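Local structure of arginine 3rd transport system periplasmic binding protein (Legionella pneumophila subsp. pneumophila str. Philadelphia 1, 3KZG) at residues C38-A43 with N209-E214; V64-A69 with F202-K207. The protein probably binds arginine, or a closely related basic amino acid, in the periplasm and delivers it to a membrane transporter for import. All coordinates share one frame; numbering follows the deposited sequence.

Interaction 1 of 2, residues C38-A43 with N209-E214; sequences CRRLHA and NKILLE
Ile211 presses its two branches against the aliphatic stem of Arg40. Its CG2 methyl lies 3.4 Å from Arg40 CD, tight for two saturated carbons, while CD1 packs 3.5 Å from Arg40 CB. A beta-branched residue suits this place because it offers carbon on two fronts: with CG1 beside the backbone N (chi1 -67°), CG2 falls beside the carbonyl carbon and both branches reach the arginine. Leu41 adds a lighter touch, its CD2 4.1 Å from Ile211 CG1.

The packing joins the C-terminal end of helix 29-40 to helix 202-217, within a lobe of the two-lobed fold of periplasmic binding proteins, where helices flank a central sheet. Just beyond Arg40 the chain turns in a Schellman motif: His42 takes a positive phi of 64°, and Ala43 N bonds back to Cys38 O at 2.8 Å.

Past the carbon contact, Arg40 runs on extended from CG to NE alongside helix 202-217, which sets its guanidinium level with Glu214. The two charged groups do not meet directly. A water lying in the guanidinium plane, at its edge, accepts from Arg40 NH1 at 2.9 Å and donates to Glu214 OE1 at 2.7 Å. The guanidinium also forms salt bridges through NE to Glu36 and through NH1 to Asp218, so acids one turn back on its own helix and just after helix 202-217 fix its direction. Leu41 also rests on Leu5 of strand 4-13.

Interaction 2 of 2, residues V64-A69 with F202-K207; sequences VDLVIA and FVLIKK
Leu66 and Leu204 meet tip to tip, and the close packing of this contact gathers around one methyl group. Leu204 CD2 sits 3.8 Å from Leu66 CD2 and 3.9 Å from Leu66 CD1, with Leu66 CG equally near, so it rests against the fork of the opposing leucine. Two torsions bring the ends together. In Leu204 the CG is anti to the backbone N (chi1 176°), while in Leu66 it stands beside that residue's own N (chi1 -60°). Leucine suits both positions because its branch lies one carbon further out than that of valine or isoleucine, and here the backbones are well apart: the nearest CA atoms, those of Leu66 and Ile205, are separated by 9.1 Å.

The rest is looser. Ile205 and Leu66 run past each other, pointing opposite ways, and Ile205 CD1 comes no nearer than 4.2 Å to Leu66 CD2. No hydrogen bond crosses between strand and helix, and the total surface buried is a modest 129 Å². Leu66 and Ile205 are buried, whereas Leu204 is partly exposed, so the contact opens to solvent on the helix side. Next to Leu66, Asp65 uses OD2 to accept from Thr6 N, tying the segment to strand 4-13.

Strand 66-67 runs parallel to strand 4-13 and carries Val67 against helix 55-60, while Leu66 faces helix 202-217. Helices on both sides of a central sheet make the alpha/beta sandwich characteristic of a periplasmic binding protein lobe.

Interactions 1 and 2 share helix 202-217: its first turns, residues 202-207, meet strand 66-67, whereas the end of helix 29-40 packs further along, on residues 209-214. Their centres are about 11 Å apart, and Leu41 CD2 touches Lys207 CB at 4.0 Å, so the two join directly. Along the chain the order is 38-43, 64-69, 202-207, 209-214, which places interaction 2 wholly between the halves of interaction 1. One late helix thus packs on two early elements of the same lobe, although the five-stranded sheet of the other lobe comes between them in sequence. Such a return of the chain to its first lobe is familiar in periplasmic binding proteins.

Interaction 1 of 2, residues C38-A43 with N209-E214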
loop_
_atom_site.group_PDB
_atom_site.type_symbol
_atom_site.label_atom_id
_atom_site.label_comp_id
_atom_site.label_asym_id
_atom_site.label_seq_id
_atom_site.Cartn_x
_atom_site.Cartn_y
_atom_site.Cartn_z
ATOM N N CYS A 38 4.632 -2.133 25.805
ATOM C CA CYS A 38 4.365 -2.854 27.045
ATOM C C CYS A 38 3.198 -3.830 26.930
ATOM O O CYS A 38 3.262 -4.926 27.480
ATOM C CB CYS A 38 4.109 -1.874 28.194
ATOM S SG CYS A 38 5.589 -1.037 28.780
ATOM N N ARG A 39 2.135 -3.460 26.219
ATOM C CA ARG A 39 1.007 -4.379 26.092
ATOM C C ARG A 39 1.414 -5.604 25.282
ATOM O O ARG A 39 0.926 -6.711 25.521
ATOM C CB ARG A 39 -0.207 -3.700 25.444
ATOM C CG ARG A 39 -0.027 -3.254 24.009
ATOM C CD ARG A 39 -1.328 -2.655 23.469
ATOM N NE ARG A 39 -2.332 -3.675 23.175
ATOM C CZ ARG A 39 -2.291 -4.481 22.117
ATOM N NH1 ARG A 39 -1.298 -4.384 21.244
ATOM N NH2 ARG A 39 -3.240 -5.389 21.935
ATOM N N ARG A 40 2.314 -5.397 24.325
ATOM C CA ARG A 40 2.805 -6.486 23.492
ATOM C C ARG A 40 3.733 -7.357 24.330
ATOM O O ARG A 40 3.904 -8.539 24.057
ATOM C CB ARG A 40 3.530 -5.927 22.263
ATOM C CG ARG A 40 2.563 -5.334 21.249
ATOM C CD ARG A 40 3.264 -4.616 20.109
ATOM N NE ARG A 40 2.286 -4.006 19.215
ATOM C CZ ARG A 40 1.903 -4.516 18.050
ATOM N NH1 ARG A 40 2.421 -5.659 17.611
ATOM N NH2 ARG A 40 0.985 -3.889 17.329
ATOM N N LEU A 41 4.322 -6.753 25.358
ATOM C CA LEU A 41 5.204 -7.460 26.273
ATOM C C LEU A 41 4.338 -8.120 27.344
ATOM O O LEU A 41 4.837 -8.863 28.189
ATOM C CB LEU A 41 6.185 -6.489 26.937
ATOM C CG LEU A 41 7.337 -5.949 26.084
ATOM C CD1 LEU A 41 8.118 -4.892 26.856
ATOM C CD2 LEU A 41 8.246 -7.102 25.688
ATOM N N HIS A 42 3.036 -7.844 27.294
ATOM C CA HIS A 42 2.081 -8.390 28.258
ATOM C C HIS A 42 2.384 -7.860 29.657
ATOM O O HIS A 42 2.143 -8.535 30.657
ATOM C CB HIS A 42 2.143 -9.922 28.265
ATOM C CG HIS A 42 1.821 -10.547 26.943
ATOM N ND1 HIS A 42 2.105 -11.866 26.655
ATOM C CD2 HIS A 42 1.238 -10.040 25.831
ATOM C CE1 HIS A 42 1.714 -12.142 25.424
ATOM N NE2 HIS A 42 1.184 -11.050 24.902
ATOM N N ALA A 43 2.919 -6.644 29.717
ATOM C CA ALA A 43 3.255 -6.019 30.986
ATOM C C ALA A 43 2.587 -4.655 31.132
ATOM O O ALA A 43 2.504 -3.885 30.173
ATOM C CB ALA A 43 4.765 -5.868 31.104
ATOM N N ASN A 209 13.055 -5.269 20.879
ATOM C CA ASN A 209 13.452 -5.132 19.485
ATOM C C ASN A 209 12.504 -5.941 18.600
ATOM O O ASN A 209 12.031 -5.447 17.571
ATOM C CB ASN A 209 14.902 -5.586 19.284
ATOM C CG ASN A 209 15.902 -4.617 19.892
ATOM O OD1 ASN A 209 15.557 -3.474 20.209
ATOM N ND2 ASN A 209 17.148 -5.063 20.053
ATOM N N LYS A 210 12.221 -7.178 18.997
ATOM C CA LYS A 210 11.312 -8.008 18.226
ATOM C C LYS A 210 9.959 -7.313 18.118
ATOM O O LYS A 210 9.373 -7.268 17.038
ATOM C CB LYS A 210 11.149 -9.393 18.865
ATOM C CG LYS A 210 12.409 -10.243 18.774
ATOM C CD LYS A 210 12.134 -11.742 18.932
ATOM C CE LYS A 210 11.696 -12.106 20.342
ATOM N NZ LYS A 210 11.668 -13.585 20.544
ATOM N N ILE A 211 9.481 -6.756 19.232
ATOM C CA ILE A 211 8.201 -6.051 19.262
ATOM C C ILE A 211 8.203 -4.869 18.292
ATOM O O ILE A 211 7.220 -4.635 17.586
ATOM C CB ILE A 211 7.870 -5.502 20.685
ATOM C CG1 ILE A 211 7.628 -6.654 21.664
ATOM C CG2 ILE A 211 6.627 -4.617 20.637
ATOM C CD1 ILE A 211 6.502 -7.577 21.252
ATOM N N LEU A 212 9.304 -4.119 18.277
ATOM C CA LEU A 212 9.431 -2.965 17.388
ATOM C C LEU A 212 9.370 -3.404 15.928
ATOM O O LEU A 212 8.781 -2.719 15.094
ATOM C CB LEU A 212 10.752 -2.226 17.649
ATOM C CG LEU A 212 10.843 -1.361 18.915
ATOM C CD1 LEU A 212 12.279 -0.862 19.092
ATOM C CD2 LEU A 212 9.879 -0.181 18.799
ATOM N N LEU A 213 9.987 -4.543 15.624
ATOM C CA LEU A 213 9.974 -5.066 14.266
ATOM C C LEU A 213 8.556 -5.505 13.877
ATOM O O LEU A 213 8.108 -5.242 12.764
ATOM C CB LEU A 213 10.957 -6.235 14.141
ATOM C CG LEU A 213 12.439 -5.833 14.223
ATOM C CD1 LEU A 213 13.333 -7.060 14.264
ATOM C CD2 LEU A 213 12.780 -4.950 13.026
ATOM N N GLU A 214 7.844 -6.146 14.802
ATOM C CA GLU A 214 6.483 -6.604 14.527
ATOM C C GLU A 214 5.518 -5.428 14.382
ATOM O O GLU A 214 4.514 -5.527 13.678
ATOM C CB GLU A 214 6.026 -7.544 15.646
ATOM C CG GLU A 214 7.068 -8.614 15.941
ATOM C CD GLU A 214 6.725 -9.496 17.118
ATOM O OE1 GLU A 214 6.269 -8.969 18.151
ATOM O OE2 GLU A 214 6.932 -10.722 17.011
HETATM O O HOH W 1 4.150 -7.582 18.939
#

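Interaction 2 of 2, residues V64-A69 with F202-K207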
loop_
_atom_site.group_PDB
_atom_site.type_symbol
_atom_site.label_atom_id
_atom_site.label_comp_id
_atom_site.label_asym_id
_atom_site.label_seq_id
_atom_site.Cartn_x
_atom_site.Cartn_y
_atom_site.Cartn_z
ATOM N N VAL A 64 14.106 3.010 37.698
ATOM C CA VAL A 64 13.219 2.676 36.593
ATOM C C VAL A 64 13.836 1.540 35.784
ATOM O O VAL A 64 15.053 1.361 35.775
ATOM C CB VAL A 64 13.007 3.878 35.664
ATOM C CG1 VAL A 64 12.363 5.016 36.440
ATOM C CG2 VAL A 64 14.333 4.314 35.073
ATOM N N ASP A 65 12.995 0.777 35.099
ATOM C CA ASP A 65 13.478 -0.345 34.299
ATOM C C ASP A 65 14.013 0.088 32.943
ATOM O O ASP A 65 14.992 -0.467 32.442
ATOM C CB ASP A 65 12.350 -1.352 34.100
ATOM C CG ASP A 65 11.844 -1.906 35.401
ATOM O OD1 ASP A 65 12.678 -2.439 36.160
ATOM O OD2 ASP A 65 10.627 -1.809 35.669
ATOM N N LEU A 66 13.362 1.085 32.359
ATOM C CA LEU A 66 13.742 1.590 31.048
ATOM C C LEU A 66 13.572 3.101 30.991
ATOM O O LEU A 66 12.963 3.702 31.873
ATOM C CB LEU A 66 12.857 0.949 29.976
ATOM C CG LEU A 66 12.899 -0.573 29.861
ATOM C CD1 LEU A 66 11.739 -1.055 29.008
ATOM C CD2 LEU A 66 14.238 -1.004 29.273
ATOM N N VAL A 67 14.126 3.705 29.945
ATOM C CA VAL A 67 14.010 5.140 29.734
ATOM C C VAL A 67 13.707 5.418 28.266
ATOM O O VAL A 67 14.310 4.824 27.371
ATOM C CB VAL A 67 15.305 5.890 30.113
ATOM C CG1 VAL A 67 15.274 7.301 29.547
ATOM C CG2 VAL A 67 15.445 5.945 31.627
ATOM N N ILE A 68 12.743 6.304 28.042
ATOM C CA ILE A 68 12.352 6.725 26.705
ATOM C C ILE A 68 12.031 8.213 26.799
ATOM O O ILE A 68 11.056 8.617 27.428
ATOM C CB ILE A 68 11.124 5.941 26.178
ATOM C CG1 ILE A 68 10.805 6.389 24.747
ATOM C CG2 ILE A 68 9.922 6.122 27.105
ATOM C CD1 ILE A 68 9.739 5.560 24.060
ATOM N N ALA A 69 12.891 9.020 26.196
ATOM C CA ALA A 69 12.735 10.463 26.202
ATOM C C ALA A 69 13.605 10.994 25.082
ATOM O O ALA A 69 14.679 11.547 25.331
ATOM C CB ALA A 69 13.191 11.024 27.536
ATOM N N PHE A 202 19.890 -6.806 28.600
ATOM C CA PHE A 202 19.869 -7.219 27.206
ATOM C C PHE A 202 18.722 -8.164 26.850
ATOM O O PHE A 202 18.251 -8.166 25.712
ATOM C CB PHE A 202 21.222 -7.837 26.815
ATOM C CG PHE A 202 21.618 -9.029 27.643
ATOM C CD1 PHE A 202 21.085 -10.289 27.378
ATOM C CD2 PHE A 202 22.534 -8.894 28.681
ATOM C CE1 PHE A 202 21.466 -11.398 28.132
ATOM C CE2 PHE A 202 22.920 -9.996 29.443
ATOM C CZ PHE A 202 22.385 -11.250 29.168
ATOM N N VAL A 203 18.250 -8.958 27.808
ATOM C CA VAL A 203 17.150 -9.859 27.502
ATOM C C VAL A 203 15.886 -9.047 27.231
ATOM O O VAL A 203 15.161 -9.315 26.269
ATOM C CB VAL A 203 16.877 -10.855 28.649
ATOM C CG1 VAL A 203 15.596 -11.630 28.367
ATOM C CG2 VAL A 203 18.053 -11.823 28.792
ATOM N N LEU A 204 15.630 -8.048 28.074
ATOM C CA LEU A 204 14.453 -7.201 27.907
ATOM C C LEU A 204 14.545 -6.378 26.620
ATOM O O LEU A 204 13.565 -6.243 25.882
ATOM C CB LEU A 204 14.292 -6.267 29.115
ATOM C CG LEU A 204 13.161 -5.230 29.071
ATOM C CD1 LEU A 204 11.823 -5.923 28.864
ATOM C CD2 LEU A 204 13.157 -4.426 30.365
ATOM N N ILE A 205 15.722 -5.824 26.359
ATOM C CA ILE A 205 15.936 -5.024 25.162
ATOM C C ILE A 205 15.682 -5.861 23.899
ATOM O O ILE A 205 15.071 -5.382 22.933
ATOM C CB ILE A 205 17.374 -4.452 25.153
ATOM C CG1 ILE A 205 17.495 -3.367 26.231
ATOM C CG2 ILE A 205 17.717 -3.874 23.789
ATOM C CD1 ILE A 205 16.573 -2.162 26.006
ATOM N N LYS A 206 16.139 -7.111 23.915
ATOM C CA LYS A 206 15.945 -8.003 22.779
ATOM C C LYS A 206 14.473 -8.283 22.508
ATOM O O LYS A 206 14.055 -8.360 21.351
ATOM C CB LYS A 206 16.715 -9.310 22.990
ATOM C CG LYS A 206 18.206 -9.145 22.723
ATOM C CD LYS A 206 18.987 -10.432 22.960
ATOM C CE LYS A 206 20.479 -10.192 22.746
ATOM N NZ LYS A 206 21.297 -11.394 23.043
ATOM N N LYS A 207 13.685 -8.435 23.570
ATOM C CA LYS A 207 12.254 -8.677 23.413
ATOM C C LYS A 207 11.598 -7.409 22.843
ATOM O O LYS A 207 10.681 -7.481 22.028
ATOM C CB LYS A 207 11.631 -9.049 24.770
ATOM C CG LYS A 207 12.120 -10.396 25.327
ATOM C CD LYS A 207 11.611 -10.681 26.744
ATOM C CE LYS A 207 12.291 -9.782 27.775
ATOM N NZ LYS A 207 11.987 -10.167 29.197
#